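Local atomic coordinates of enterobactin synthetase component F-related protein (Vibrio cholerae serotype O1, PDB entry 4OXI), a protein that probably activates glycine with ATP as an adenylation domain, forming glycyl-adenosine-5'-phosphate, in a pathway that modifies lipopolysaccharide. Residues L252-S262 / H301-V312. Sequence-based numbering, arbitrary orientation.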
ATOM      1  N   LEU A 252       9.994  16.062   8.661  1.00 27.72           N
ATOM      2  CA  LEU A 252      10.130  15.512  10.003  1.00 32.00           C
ATOM      3  C   LEU A 252      11.532  15.797  10.486  1.00 29.96           C
ATOM      4  O   LEU A 252      12.376  16.228   9.718  1.00 33.44           O
ATOM      5  CB  LEU A 252       9.938  13.994   9.985  1.00 29.57           C
ATOM      6  CG  LEU A 252       8.631  13.460   9.400  1.00 31.69           C
ATOM      7  CD1 LEU A 252       8.547  11.921   9.506  1.00 24.82           C
ATOM      8  CD2 LEU A 252       7.474  14.129  10.098  1.00 27.79           C
ATOM      9  N   ASN A 253      11.790  15.524  11.755  1.00 33.41           N
ATOM     10  CA  ASN A 253      13.154  15.543  12.269  1.00 36.00           C
ATOM     11  C   ASN A 253      13.465  14.194  12.916  1.00 33.44           C
ATOM     12  O   ASN A 253      12.565  13.374  13.116  1.00 32.94           O
ATOM     13  CB  ASN A 253      13.312  16.659  13.300  1.00 32.39           C
ATOM     14  CG  ASN A 253      12.329  16.520  14.425  1.00 35.66           C
ATOM     15  OD1 ASN A 253      12.523  15.700  15.310  1.00 36.00           O
ATOM     16  ND2 ASN A 253      11.238  17.291  14.378  1.00 36.61           N
ATOM     17  N   ALA A 254      14.726  13.986  13.285  1.00 30.03           N
ATOM     18  CA  ALA A 254      15.169  12.721  13.854  1.00 29.10           C
ATOM     19  C   ALA A 254      14.515  12.369  15.186  1.00 33.51           C
ATOM     20  O   ALA A 254      14.690  11.254  15.679  1.00 32.73           O
ATOM     21  CB  ALA A 254      16.699  12.714  14.004  1.00 32.12           C
ATOM     22  N   GLN A 255      13.777  13.298  15.789  1.00 31.03           N
ATOM     23  CA  GLN A 255      13.134  12.988  17.065  1.00 31.44           C
ATOM     24  C   GLN A 255      11.734  12.439  16.841  1.00 30.64           C
ATOM     25  O   GLN A 255      11.058  12.040  17.790  1.00 29.05           O
ATOM     26  CB  GLN A 255      13.089  14.218  17.987  1.00 30.90           C
ATOM     27  CG  GLN A 255      14.443  14.887  18.181  1.00 39.55           C
ATOM     28  CD  GLN A 255      15.575  13.884  18.311  1.00 42.19           C
ATOM     29  OE1 GLN A 255      15.492  12.929  19.089  1.00 45.64           O
ATOM     30  NE2 GLN A 255      16.637  14.091  17.542  1.00 40.45           N
ATOM     31  N   ASP A 256      11.299  12.417  15.583  1.00 27.64           N
ATOM     32  CA  ASP A 256       9.957  11.944  15.266  1.00 28.03           C
ATOM     33  C   ASP A 256       9.858  10.416  15.388  1.00 26.67           C
ATOM     34  O   ASP A 256      10.853   9.703  15.206  1.00 24.31           O
ATOM     35  CB  ASP A 256       9.540  12.409  13.865  1.00 26.66           C
ATOM     36  CG  ASP A 256       8.998  13.853  13.856  1.00 30.02           C
ATOM     37  OD1 ASP A 256       8.097  14.152  14.665  1.00 30.17           O
ATOM     38  OD2 ASP A 256       9.460  14.685  13.037  1.00 31.24           O
ATOM     39  N   ARG A 257       8.659   9.933  15.722  1.00 22.27           N
ATOM     40  CA  ARG A 257       8.373   8.502  15.816  1.00 22.26           C
ATOM     41  C   ARG A 257       7.235   8.197  14.875  1.00 22.96           C
ATOM     42  O   ARG A 257       6.126   8.702  15.047  1.00 20.46           O
ATOM     43  CB  ARG A 257       7.960   8.118  17.238  1.00 25.69           C
ATOM     44  CG  ARG A 257       9.060   8.335  18.273  1.00 26.51           C
ATOM     45  CD  ARG A 257       8.611   7.861  19.651  1.00 27.10           C
ATOM     46  NE  ARG A 257       9.716   7.891  20.601  1.00 31.91           N
ATOM     47  CZ  ARG A 257       9.708   7.270  21.776  1.00 35.45           C
ATOM     48  NH1 ARG A 257       8.649   6.560  22.165  1.00 34.15           N
ATOM     49  NH2 ARG A 257      10.762   7.361  22.561  1.00 32.13           N
ATOM     50  N   VAL A 258       7.518   7.379  13.870  1.00 21.68           N
ATOM     51  CA  VAL A 258       6.584   7.158  12.788  1.00 19.32           C
ATOM     52  C   VAL A 258       5.906   5.804  12.903  1.00 19.65           C
ATOM     53  O   VAL A 258       6.571   4.771  13.023  1.00 21.33           O
ATOM     54  CB  VAL A 258       7.305   7.241  11.442  1.00 23.69           C
ATOM     55  CG1 VAL A 258       6.322   7.011  10.301  1.00 21.33           C
ATOM     56  CG2 VAL A 258       7.981   8.600  11.311  1.00 23.08           C
ATOM     57  N   GLY A 259       4.578   5.807  12.891  1.00 21.29           N
ATOM     58  CA  GLY A 259       3.844   4.557  12.930  1.00 19.62           C
ATOM     59  C   GLY A 259       4.019   3.793  11.625  1.00 22.12           C
ATOM     60  O   GLY A 259       4.152   4.394  10.555  1.00 21.42           O
ATOM     61  N   GLN A 260       4.047   2.469  11.714  1.00 19.99           N
ATOM     62  CA  GLN A 260       3.983   1.616  10.530  1.00 19.01           C
ATOM     63  C   GLN A 260       2.766   0.694  10.683  1.00 17.69           C
ATOM     64  O   GLN A 260       2.891  -0.453  11.099  1.00 17.07           O
ATOM     65  CB  GLN A 260       5.275   0.802  10.376  1.00 16.06           C
ATOM     66  CG  GLN A 260       5.610   0.424   8.941  1.00 19.82           C
ATOM     67  CD  GLN A 260       4.631  -0.579   8.350  1.00 20.09           C
ATOM     68  OE1 GLN A 260       4.821  -1.793   8.472  1.00 20.20           O
ATOM     69  NE2 GLN A 260       3.574  -0.078   7.712  1.00 17.26           N
ATOM     70  N   TYR A 261       1.588   1.210  10.359  1.00 16.80           N
ATOM     71  CA  TYR A 261       0.350   0.460  10.537  1.00 19.27           C
ATOM     72  C   TYR A 261      -0.013  -0.480   9.369  1.00 23.17           C
ATOM     73  O   TYR A 261      -0.349  -1.637   9.589  1.00 23.69           O
ATOM     74  CB  TYR A 261      -0.792   1.444  10.795  1.00 18.53           C
ATOM     75  CG  TYR A 261      -2.166   0.817  10.857  1.00 23.16           C
ATOM     76  CD1 TYR A 261      -2.686   0.326  12.055  1.00 25.60           C
ATOM     77  CD2 TYR A 261      -2.955   0.739   9.722  1.00 23.89           C
ATOM     78  CE1 TYR A 261      -3.968  -0.226  12.103  1.00 28.55           C
ATOM     79  CE2 TYR A 261      -4.224   0.181   9.760  1.00 28.85           C
ATOM     80  CZ  TYR A 261      -4.724  -0.297  10.939  1.00 29.14           C
ATOM     81  OH  TYR A 261      -5.996  -0.836  10.933  1.00 41.48           O
ATOM     82  N   SER A 262       0.045   0.019   8.134  1.00 19.25           N
ATOM     83  CA  SER A 262      -0.445  -0.732   6.974  1.00 20.46           C
ATOM     84  C   SER A 262       0.380  -1.989   6.651  1.00 24.15           C
ATOM     85  O   SER A 262       1.587  -2.028   6.907  1.00 20.29           O
ATOM     86  CB  SER A 262      -0.471   0.183   5.750  1.00 19.39           C
ATOM     87  OG  SER A 262      -1.259   1.342   5.986  1.00 25.97           O
ATOM     88  N   HIS A 301       3.406   4.399  22.670  1.00 22.65           N
ATOM     89  CA  HIS A 301       4.745   4.694  22.154  1.00 24.16           C
ATOM     90  C   HIS A 301       4.974   6.163  21.872  1.00 21.27           C
ATOM     91  O   HIS A 301       6.011   6.510  21.321  1.00 26.97           O
ATOM     92  CB  HIS A 301       5.046   3.891  20.876  1.00 27.10           C
ATOM     93  CG  HIS A 301       5.173   2.421  21.109  1.00 21.88           C
ATOM     94  ND1 HIS A 301       6.239   1.866  21.788  1.00 24.43           N
ATOM     95  CD2 HIS A 301       4.355   1.394  20.779  1.00 19.53           C
ATOM     96  CE1 HIS A 301       6.077   0.557  21.860  1.00 22.59           C
ATOM     97  NE2 HIS A 301       4.943   0.244  21.253  1.00 25.52           N
ATOM     98  N   GLN A 302       4.013   7.017  22.220  1.00 24.19           N
ATOM     99  CA  GLN A 302       4.156   8.446  21.968  1.00 27.39           C
ATOM    100  C   GLN A 302       4.512   8.719  20.500  1.00 24.29           C
ATOM    101  O   GLN A 302       5.448   9.459  20.211  1.00 24.96           O
ATOM    102  CB  GLN A 302       5.230   9.043  22.896  1.00 25.07           C
ATOM    103  CG  GLN A 302       4.829   9.023  24.389  1.00 30.72           C
ATOM    104  CD  GLN A 302       3.639   9.940  24.671  1.00 38.05           C
ATOM    105  OE1 GLN A 302       3.780  11.165  24.686  1.00 43.31           O
ATOM    106  NE2 GLN A 302       2.457   9.349  24.866  1.00 36.13           N
ATOM    107  N   LEU A 303       3.777   8.110  19.577  1.00 25.02           N
ATOM    108  CA  LEU A 303       4.012   8.346  18.151  1.00 26.52           C
ATOM    109  C   LEU A 303       3.743   9.801  17.812  1.00 23.34           C
ATOM    110  O   LEU A 303       2.805  10.397  18.332  1.00 21.70           O
ATOM    111  CB  LEU A 303       3.109   7.458  17.298  1.00 20.94           C
ATOM    112  CG  LEU A 303       3.320   5.951  17.463  1.00 22.20           C
ATOM    113  CD1 LEU A 303       2.631   5.192  16.330  1.00 16.90           C
ATOM    114  CD2 LEU A 303       4.800   5.595  17.513  1.00 19.86           C
ATOM    115  N   THR A 304       4.560  10.363  16.930  1.00 22.29           N
ATOM    116  CA  THR A 304       4.394  11.757  16.546  1.00 24.49           C
ATOM    117  C   THR A 304       3.827  11.859  15.136  1.00 24.81           C
ATOM    118  O   THR A 304       3.294  12.908  14.749  1.00 25.26           O
ATOM    119  CB  THR A 304       5.725  12.537  16.642  1.00 25.89           C
ATOM    120  OG1 THR A 304       6.680  11.965  15.740  1.00 23.42           O
ATOM    121  CG2 THR A 304       6.288  12.474  18.060  1.00 20.22           C
ATOM    122  N   VAL A 305       3.929  10.765  14.374  1.00 22.77           N
ATOM    123  CA  VAL A 305       3.466  10.736  12.977  1.00 20.31           C
ATOM    124  C   VAL A 305       2.669   9.457  12.685  1.00 19.50           C
ATOM    125  O   VAL A 305       3.105   8.352  13.025  1.00 22.49           O
ATOM    126  CB  VAL A 305       4.666  10.835  11.979  1.00 22.67           C
ATOM    127  CG1 VAL A 305       4.178  10.921  10.543  1.00 26.56           C
ATOM    128  CG2 VAL A 305       5.532  12.038  12.282  1.00 24.84           C
ATOM    129  N   TRP A 306       1.514   9.609  12.035  1.00 22.81           N
ATOM    130  CA  TRP A 306       0.622   8.486  11.757  1.00 23.27           C
ATOM    131  C   TRP A 306       0.047   8.531  10.341  1.00 22.97           C
ATOM    132  O   TRP A 306      -0.328   9.599   9.856  1.00 24.18           O
ATOM    133  CB  TRP A 306      -0.536   8.476  12.763  1.00 20.47           C
ATOM    134  CG  TRP A 306      -1.498   7.334  12.556  1.00 21.40           C
ATOM    135  CD1 TRP A 306      -2.646   7.353  11.820  1.00 22.01           C
ATOM    136  CD2 TRP A 306      -1.390   6.009  13.099  1.00 23.91           C
ATOM    137  NE1 TRP A 306      -3.264   6.118  11.871  1.00 26.79           N
ATOM    138  CE2 TRP A 306      -2.510   5.275  12.652  1.00 23.70           C
ATOM    139  CE3 TRP A 306      -0.448   5.368  13.917  1.00 21.51           C
ATOM    140  CZ2 TRP A 306      -2.720   3.929  13.001  1.00 23.67           C
ATOM    141  CZ3 TRP A 306      -0.660   4.031  14.269  1.00 21.61           C
ATOM    142  CH2 TRP A 306      -1.785   3.330  13.813  1.00 22.54           C
ATOM    143  N   LEU A 307      -0.023   7.369   9.684  1.00 22.68           N
ATOM    144  CA  LEU A 307      -0.711   7.236   8.394  1.00 21.87           C
ATOM    145  C   LEU A 307      -1.479   5.923   8.358  1.00 25.52           C
ATOM    146  O   LEU A 307      -0.907   4.851   8.632  1.00 23.75           O
ATOM    147  CB  LEU A 307       0.279   7.271   7.227  1.00 20.34           C
ATOM    148  CG  LEU A 307      -0.304   6.866   5.862  1.00 23.76           C
ATOM    149  CD1 LEU A 307      -1.379   7.833   5.376  1.00 21.03           C
ATOM    150  CD2 LEU A 307       0.778   6.764   4.811  1.00 22.23           C
ATOM    151  N   SER A 308      -2.766   5.996   8.030  1.00 18.48           N
ATOM    152  CA  SER A 308      -3.568   4.794   7.838  1.00 20.10           C
ATOM    153  C   SER A 308      -4.838   5.138   7.067  1.00 19.66           C
ATOM    154  O   SER A 308      -5.086   6.301   6.775  1.00 21.72           O
ATOM    155  CB  SER A 308      -3.949   4.198   9.186  1.00 18.36           C
ATOM    156  OG  SER A 308      -4.878   5.050   9.844  1.00 22.26           O
ATOM    157  N   VAL A 309      -5.638   4.127   6.737  1.00 20.20           N
ATOM    158  CA  VAL A 309      -6.985   4.357   6.224  1.00 21.68           C
ATOM    159  C   VAL A 309      -7.785   5.005   7.356  1.00 24.47           C
ATOM    160  O   VAL A 309      -7.436   4.851   8.532  1.00 23.46           O
ATOM    161  CB  VAL A 309      -7.667   3.042   5.771  1.00 22.42           C
ATOM    162  CG1 VAL A 309      -7.012   2.508   4.505  1.00 21.38           C
ATOM    163  CG2 VAL A 309      -7.620   1.979   6.890  1.00 18.77           C
ATOM    164  N   PRO A 310      -8.839   5.755   7.014  1.00 21.43           N
ATOM    165  CA  PRO A 310      -9.592   6.469   8.052  1.00 25.20           C
ATOM    166  C   PRO A 310     -10.523   5.566   8.883  1.00 29.84           C
ATOM    167  O   PRO A 310     -11.123   6.038   9.847  1.00 27.61           O
ATOM    168  CB  PRO A 310     -10.409   7.486   7.248  1.00 23.32           C
ATOM    169  CG  PRO A 310     -10.516   6.894   5.874  1.00 22.42           C
ATOM    170  CD  PRO A 310      -9.207   6.201   5.658  1.00 21.91           C
ATOM    171  N   THR A 311     -10.630   4.294   8.516  1.00 27.20           N
ATOM    172  CA  THR A 311     -11.347   3.303   9.316  1.00 28.61           C
ATOM    173  C   THR A 311     -10.789   3.297  10.725  1.00 29.58           C
ATOM    174  O   THR A 311     -11.504   3.070  11.703  1.00 30.42           O
ATOM    175  CB  THR A 311     -11.169   1.887   8.719  1.00 32.85           C
ATOM    176  OG1 THR A 311     -11.833   1.823   7.455  1.00 39.92           O
ATOM    177  CG2 THR A 311     -11.779   0.838   9.618  1.00 39.05           C
ATOM    178  N   VAL A 312      -9.493   3.549  10.826  1.00 26.68           N
ATOM    179  CA  VAL A 312      -8.831   3.548  12.119  1.00 26.41           C
ATOM    180  C   VAL A 312      -9.502   4.510  13.109  1.00 30.75           C
ATOM    181  O   VAL A 312      -9.587   4.218  14.303  1.00 28.52           O
ATOM    182  CB  VAL A 312      -7.334   3.826  11.939  1.00 29.26           C
ATOM    183  CG1 VAL A 312      -6.720   4.433  13.190  1.00 28.16           C
ATOM    184  CG2 VAL A 312      -6.624   2.527  11.547  1.00 23.81           C
TER
HETATM  185  O   HOH W   1       1.244   4.373  10.114  1.00 28.59           O
HETATM  186  O   HOH W   2       0.488   2.847   7.286  1.00 21.91           O
HETATM  187  O   HOH W   3      -4.009   1.574   6.377  1.00 26.28           O
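T304 and D256 show how one hydroxyl can tie together the entrances of two strands. T304 OG1 donates to D256 OD1 (2.8 Å), meeting it on the anti side, and accepts from R257 N at an N-H...O angle of 162°; chi1 of 62° sets OG1 between backbone N and carbonyl carbon, turned to segment 252-262, where it meets both groups. The carboxylate is further held by R331, through a salt bridge to OD2. Pairing is brief: R257 O takes both T304 N and V305 N, and G259 N reaches V305 O nearly straight (2.9 Å), after which the strands diverge and two waters, accepting from Y261 N and S262 N, lie 2.7 and 2.8 Å from L307 O. Packing is close where G259, lacking a side chain, lets L303 CD1 approach its CA to 3.7 Å, and where the Y261 ring lies obliquely against W306 (planes at 52°), with V312 CG2 3.5 Å from Y261 CZ. The looser, partly exposed side belongs to R257, whose extended chain carries NH1 to H301 O (2.8 Å), approaching from above that carbonyl's plane while the oxygen stays in the guanidinium plane. The nearly parallel strands 257-260 and 305-308 thus join the edges of two sheets in the AMP-binding adenylation fold, with the side chain of L307 about 8 Å from the bound glycyl-adenosine-5'-phosphate.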